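Local coordinates for protein glutathione S-transferase omega-like 2 (Saccharomyces cerevisiae, PDB 5LKB) that uses glutathione as a one-cysteine thiol transferase and dehydroascorbate reductase, and reacts with glutathionyl-(hydro)quinones, at residues P201-N212 / T278-R289. Numbering follows the deposited sequence.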
loop_
_atom_site.group_PDB
_atom_site.type_symbol
_atom_site.label_atom_id
_atom_site.label_comp_id
_atom_site.label_asym_id
_atom_site.label_seq_id
_atom_site.Cartn_x
_atom_site.Cartn_y
_atom_site.Cartn_z
ATOM N N PRO A 201 22.456 18.488 -22.965
ATOM C CA PRO A 201 23.475 19.509 -23.298
ATOM C C PRO A 201 24.881 19.098 -22.877
ATOM O O PRO A 201 25.115 18.517 -21.817
ATOM C CB PRO A 201 23.016 20.751 -22.522
ATOM C CG PRO A 201 22.046 20.267 -21.498
ATOM C CD PRO A 201 21.448 18.995 -22.023
ATOM N N ALA A 202 25.853 19.496 -23.699
ATOM C CA ALA A 202 27.222 19.080 -23.461
ATOM C C ALA A 202 27.721 19.459 -22.083
ATOM O O ALA A 202 28.466 18.696 -21.457
ATOM C CB ALA A 202 28.110 19.797 -24.488
ATOM N N GLN A 203 27.394 20.649 -21.610
ATOM C CA GLN A 203 27.894 21.066 -20.302
ATOM C C GLN A 203 27.359 20.211 -19.159
ATOM O O GLN A 203 27.976 20.192 -18.096
ATOM C CB GLN A 203 27.549 22.528 -20.038
ATOM C CG GLN A 203 28.149 23.524 -21.042
ATOM N N LEU A 204 26.261 19.489 -19.391
ATOM C CA LEU A 204 25.606 18.647 -18.377
ATOM C C LEU A 204 25.720 17.160 -18.671
ATOM O O LEU A 204 25.353 16.335 -17.824
ATOM C CB LEU A 204 24.121 19.040 -18.331
ATOM C CG LEU A 204 23.805 20.474 -17.895
ATOM C CD1 LEU A 204 22.287 20.742 -17.836
ATOM C CD2 LEU A 204 24.481 20.836 -16.569
ATOM N N LYS A 205 26.270 16.773 -19.817
ATOM C CA LYS A 205 26.262 15.370 -20.216
ATOM C C LYS A 205 26.830 14.444 -19.138
ATOM O O LYS A 205 26.197 13.444 -18.778
ATOM C CB LYS A 205 26.991 15.159 -21.553
ATOM C CG LYS A 205 26.857 13.725 -22.012
ATOM C CD LYS A 205 27.454 13.421 -23.365
ATOM C CE LYS A 205 26.751 12.216 -23.969
ATOM N NZ LYS A 205 27.652 11.241 -24.621
ATOM N N THR A 206 28.012 14.752 -18.579
ATOM C CA THR A 206 28.583 13.776 -17.653
ATOM C C THR A 206 27.729 13.692 -16.385
ATOM O O THR A 206 27.515 12.600 -15.862
ATOM C CB THR A 206 30.036 14.086 -17.309
ATOM O OG1 THR A 206 30.101 15.343 -16.635
ATOM C CG2 THR A 206 30.845 14.176 -18.557
ATOM N N GLN A 207 27.239 14.831 -15.892
ATOM C CA GLN A 207 26.352 14.795 -14.714
ATOM C C GLN A 207 25.049 14.062 -15.009
ATOM O O GLN A 207 24.520 13.375 -14.125
ATOM C CB GLN A 207 26.023 16.188 -14.205
ATOM C CG GLN A 207 27.205 16.981 -13.696
ATOM C CD GLN A 207 26.885 18.442 -13.627
ATOM O OE1 GLN A 207 26.289 18.924 -12.668
ATOM N NE2 GLN A 207 27.265 19.162 -14.671
ATOM N N ILE A 208 24.464 14.255 -16.196
ATOM C CA ILE A 208 23.292 13.461 -16.598
ATOM C C ILE A 208 23.602 11.981 -16.592
ATOM O O ILE A 208 22.841 11.161 -16.064
ATOM C CB ILE A 208 22.756 13.913 -17.963
ATOM C CG1 ILE A 208 22.117 15.286 -17.873
ATOM C CG2 ILE A 208 21.818 12.883 -18.573
ATOM C CD1 ILE A 208 21.867 15.968 -19.202
ATOM N N ASP A 209 24.723 11.580 -17.187
ATOM C CA ASP A 209 25.030 10.163 -17.223
ATOM C C ASP A 209 25.252 9.589 -15.820
ATOM O O ASP A 209 24.854 8.452 -15.542
ATOM C CB ASP A 209 26.265 9.898 -18.080
ATOM C CG ASP A 209 25.972 9.984 -19.542
ATOM O OD1 ASP A 209 24.806 9.867 -19.972
ATOM O OD2 ASP A 209 26.929 10.248 -20.323
ATOM N N ASP A 210 25.936 10.338 -14.947
ATOM C CA ASP A 210 26.240 9.821 -13.613
ATOM C C ASP A 210 24.965 9.718 -12.783
ATOM O O ASP A 210 24.775 8.725 -12.089
ATOM C CB ASP A 210 27.245 10.733 -12.915
ATOM C CG ASP A 210 28.648 10.660 -13.529
ATOM O OD1 ASP A 210 28.923 9.732 -14.331
ATOM O OD2 ASP A 210 29.463 11.537 -13.146
ATOM N N PHE A 211 24.095 10.736 -12.844
ATOM C CA PHE A 211 22.796 10.662 -12.153
ATOM C C PHE A 211 21.986 9.489 -12.701
ATOM O O PHE A 211 21.449 8.667 -11.929
ATOM C CB PHE A 211 22.078 11.991 -12.381
ATOM C CG PHE A 211 20.786 12.164 -11.628
ATOM C CD1 PHE A 211 20.803 12.607 -10.328
ATOM C CD2 PHE A 211 19.567 12.023 -12.292
ATOM C CE1 PHE A 211 19.597 12.802 -9.626
ATOM C CE2 PHE A 211 18.359 12.221 -11.628
ATOM C CZ PHE A 211 18.359 12.621 -10.299
ATOM N N ASN A 212 21.843 9.415 -14.016
ATOM C CA ASN A 212 21.103 8.337 -14.674
ATOM C C ASN A 212 21.562 6.967 -14.218
ATOM O O ASN A 212 20.753 6.054 -14.067
ATOM C CB ASN A 212 21.277 8.379 -16.208
ATOM C CG ASN A 212 20.395 9.388 -16.924
ATOM O OD1 ASN A 212 19.572 10.125 -16.342
ATOM N ND2 ASN A 212 20.643 9.487 -18.249
ATOM N N THR A 278 16.602 18.210 -11.781
ATOM C CA THR A 278 17.547 17.312 -11.109
ATOM C C THR A 278 18.998 17.653 -11.439
ATOM O O THR A 278 19.867 17.588 -10.560
ATOM C CB THR A 278 17.292 15.836 -11.433
ATOM O OG1 THR A 278 17.203 15.617 -12.852
ATOM C CG2 THR A 278 15.985 15.348 -10.726
ATOM N N VAL A 279 19.278 17.989 -12.704
ATOM C CA VAL A 279 20.641 18.239 -13.174
ATOM C C VAL A 279 20.668 19.626 -13.809
ATOM O O VAL A 279 19.879 19.928 -14.719
ATOM C CB VAL A 279 21.111 17.156 -14.152
ATOM C CG1 VAL A 279 22.497 17.475 -14.702
ATOM C CG2 VAL A 279 21.137 15.868 -13.459
ATOM N N GLY A 280 21.546 20.478 -13.296
ATOM C CA GLY A 280 21.624 21.842 -13.734
ATOM C C GLY A 280 20.362 22.625 -13.455
ATOM O O GLY A 280 19.610 22.352 -12.510
ATOM N N ASP A 281 20.098 23.591 -14.324
ATOM C CA ASP A 281 19.007 24.529 -14.132
ATOM C C ASP A 281 18.000 24.506 -15.278
ATOM O O ASP A 281 17.235 25.450 -15.447
ATOM C CB ASP A 281 19.581 25.932 -13.909
ATOM C CG ASP A 281 20.389 26.418 -15.080
ATOM O OD1 ASP A 281 20.707 25.615 -15.978
ATOM O OD2 ASP A 281 20.714 27.622 -15.113
ATOM N N GLN A 282 17.976 23.425 -16.066
ATOM C CA GLN A 282 17.037 23.258 -17.166
ATOM C C GLN A 282 16.545 21.803 -17.201
ATOM O O GLN A 282 17.192 20.892 -16.674
ATOM C CB GLN A 282 17.717 23.579 -18.524
ATOM C CG GLN A 282 18.823 22.581 -18.795
ATOM C CD GLN A 282 19.457 22.674 -20.168
ATOM O OE1 GLN A 282 20.452 23.353 -20.336
ATOM N NE2 GLN A 282 18.914 21.933 -21.138
ATOM N N LEU A 283 15.426 21.609 -17.914
ATOM C CA LEU A 283 14.898 20.272 -18.156
ATOM C C LEU A 283 15.861 19.467 -19.008
ATOM O O LEU A 283 16.313 19.909 -20.073
ATOM C CB LEU A 283 13.555 20.373 -18.839
ATOM C CG LEU A 283 12.810 19.102 -19.247
ATOM C CD1 LEU A 283 12.252 18.484 -18.017
ATOM C CD2 LEU A 283 11.700 19.344 -20.268
ATOM N N THR A 284 16.176 18.289 -18.550
ATOM C CA THR A 284 17.026 17.341 -19.227
ATOM C C THR A 284 16.431 15.950 -19.205
ATOM O O THR A 284 15.438 15.652 -18.493
ATOM C CB THR A 284 18.440 17.280 -18.635
ATOM O OG1 THR A 284 18.436 16.476 -17.438
ATOM C CG2 THR A 284 19.035 18.683 -18.387
ATOM N N GLU A 285 17.086 15.079 -19.955
ATOM C CA GLU A 285 16.798 13.655 -19.969
ATOM C C GLU A 285 16.784 13.044 -18.565
ATOM O O GLU A 285 16.045 12.077 -18.320
ATOM C CB GLU A 285 17.894 12.964 -20.767
ATOM C CG GLU A 285 17.804 11.505 -20.797
ATOM C CD GLU A 285 18.986 10.886 -21.549
ATOM O OE1 GLU A 285 19.876 10.294 -20.898
ATOM O OE2 GLU A 285 18.985 10.982 -22.793
ATOM N N ALA A 286 17.631 13.553 -17.666
ATOM C CA ALA A 286 17.667 13.008 -16.304
ATOM C C ALA A 286 16.308 13.170 -15.654
ATOM O O ALA A 286 15.853 12.271 -14.924
ATOM C CB ALA A 286 18.716 13.735 -15.460
ATOM N N ASP A 287 15.651 14.323 -15.883
ATOM C CA ASP A 287 14.299 14.517 -15.335
ATOM C C ASP A 287 13.312 13.533 -15.948
ATOM O O ASP A 287 12.423 12.987 -15.241
ATOM C CB ASP A 287 13.810 15.928 -15.571
ATOM C CG ASP A 287 14.678 16.941 -14.942
ATOM O OD1 ASP A 287 14.801 16.997 -13.718
ATOM O OD2 ASP A 287 15.274 17.766 -15.702
ATOM N N ILE A 288 13.397 13.339 -17.240
ATOM C CA ILE A 288 12.480 12.457 -17.945
ATOM C C ILE A 288 12.570 11.054 -17.384
ATOM O O ILE A 288 11.556 10.420 -17.068
ATOM C CB ILE A 288 12.735 12.528 -19.465
ATOM C CG1 ILE A 288 12.390 13.936 -19.967
ATOM C CG2 ILE A 288 11.936 11.437 -20.198
ATOM C CD1 ILE A 288 12.780 14.206 -21.396
ATOM N N ARG A 289 13.784 10.546 -17.243
ATOM C CA ARG A 289 13.989 9.185 -16.805
ATOM C C ARG A 289 13.523 9.011 -15.367
ATOM O O ARG A 289 12.897 7.995 -15.063
ATOM C CB ARG A 289 15.454 8.771 -16.978
ATOM C CG ARG A 289 15.862 8.559 -18.475
ATOM C CD ARG A 289 17.430 8.485 -18.560
ATOM N NE ARG A 289 17.947 7.479 -17.657
ATOM C CZ ARG A 289 18.757 6.488 -17.929
ATOM N NH1 ARG A 289 19.234 6.303 -19.163
ATOM N NH2 ARG A 289 19.141 5.680 -16.938
HETATM O O HOH W 1 17.580 7.275 -14.839
HETATM O O HOH W 2 17.633 10.034 -14.296
#
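Ile-208 and Ala-286 mark the closest backbone approach of 201-212 and 278-289, with CA atoms 5.7 Å apart. The axes of helices 205-212 and 285-289 come within 9.7 Å and run nearly parallel, at 18°. Before the second helix, the loop 278-284 curls along the start of the first. Ile-208 and Thr-284 meet tip to tip, Ile-208 CD1 lying 3.7 Å from Thr-284 CB. Val-279 spreads its two methyls over the first helix: CG1 packs on Gln-207 and Ile-208, CG2 on Phe-211. With CG anti to the backbone N (chi1 -174°), the Phe-211 ring reaches both Thr-278 and Ala-286; its CD2 is 3.7 Å from Ala-286 CB. Leu-204 CD1 rests against Thr-284 CG2 and Gln-282 CG, and its CD2 against Gly-280 CA.

The polar end of the contact centres on Asn-212. Its ND2 donates to the anti lone pair of Glu-285 OE1 at 2.9 Å; amide and carboxylate are nearly coplanar, and the bond is bent, at 130°. The other oxygen, Glu-285 OE2, forms a salt bridge with Arg-179. Asn-212 CG lies over one face of the Arg-289 guanidinium, 3.2 Å from NE. A water donates to both Asn-212 OD1 and Ala-286 O, bridging the helices.

Thr-284 is the N-cap of helix 285-304. Its OG1 accepts from Ala-286 N, while Asp-287 OD2 accepts from Thr-284 N at 3.0 Å. Asp-287 OD1 takes Thr-278 N and OG1, tying the loop to the helix. The side chain of Arg-289 ends about 6 Å from that of Glu-173, a glutathione-binding residue. Thr-284 and Asp-287 form the capping box that starts a core helix of the all-helical GST C-terminal domain; Leu-283 and Ile-288 stand where the hydrophobic staple of GSTs would place them, though loosely apposed.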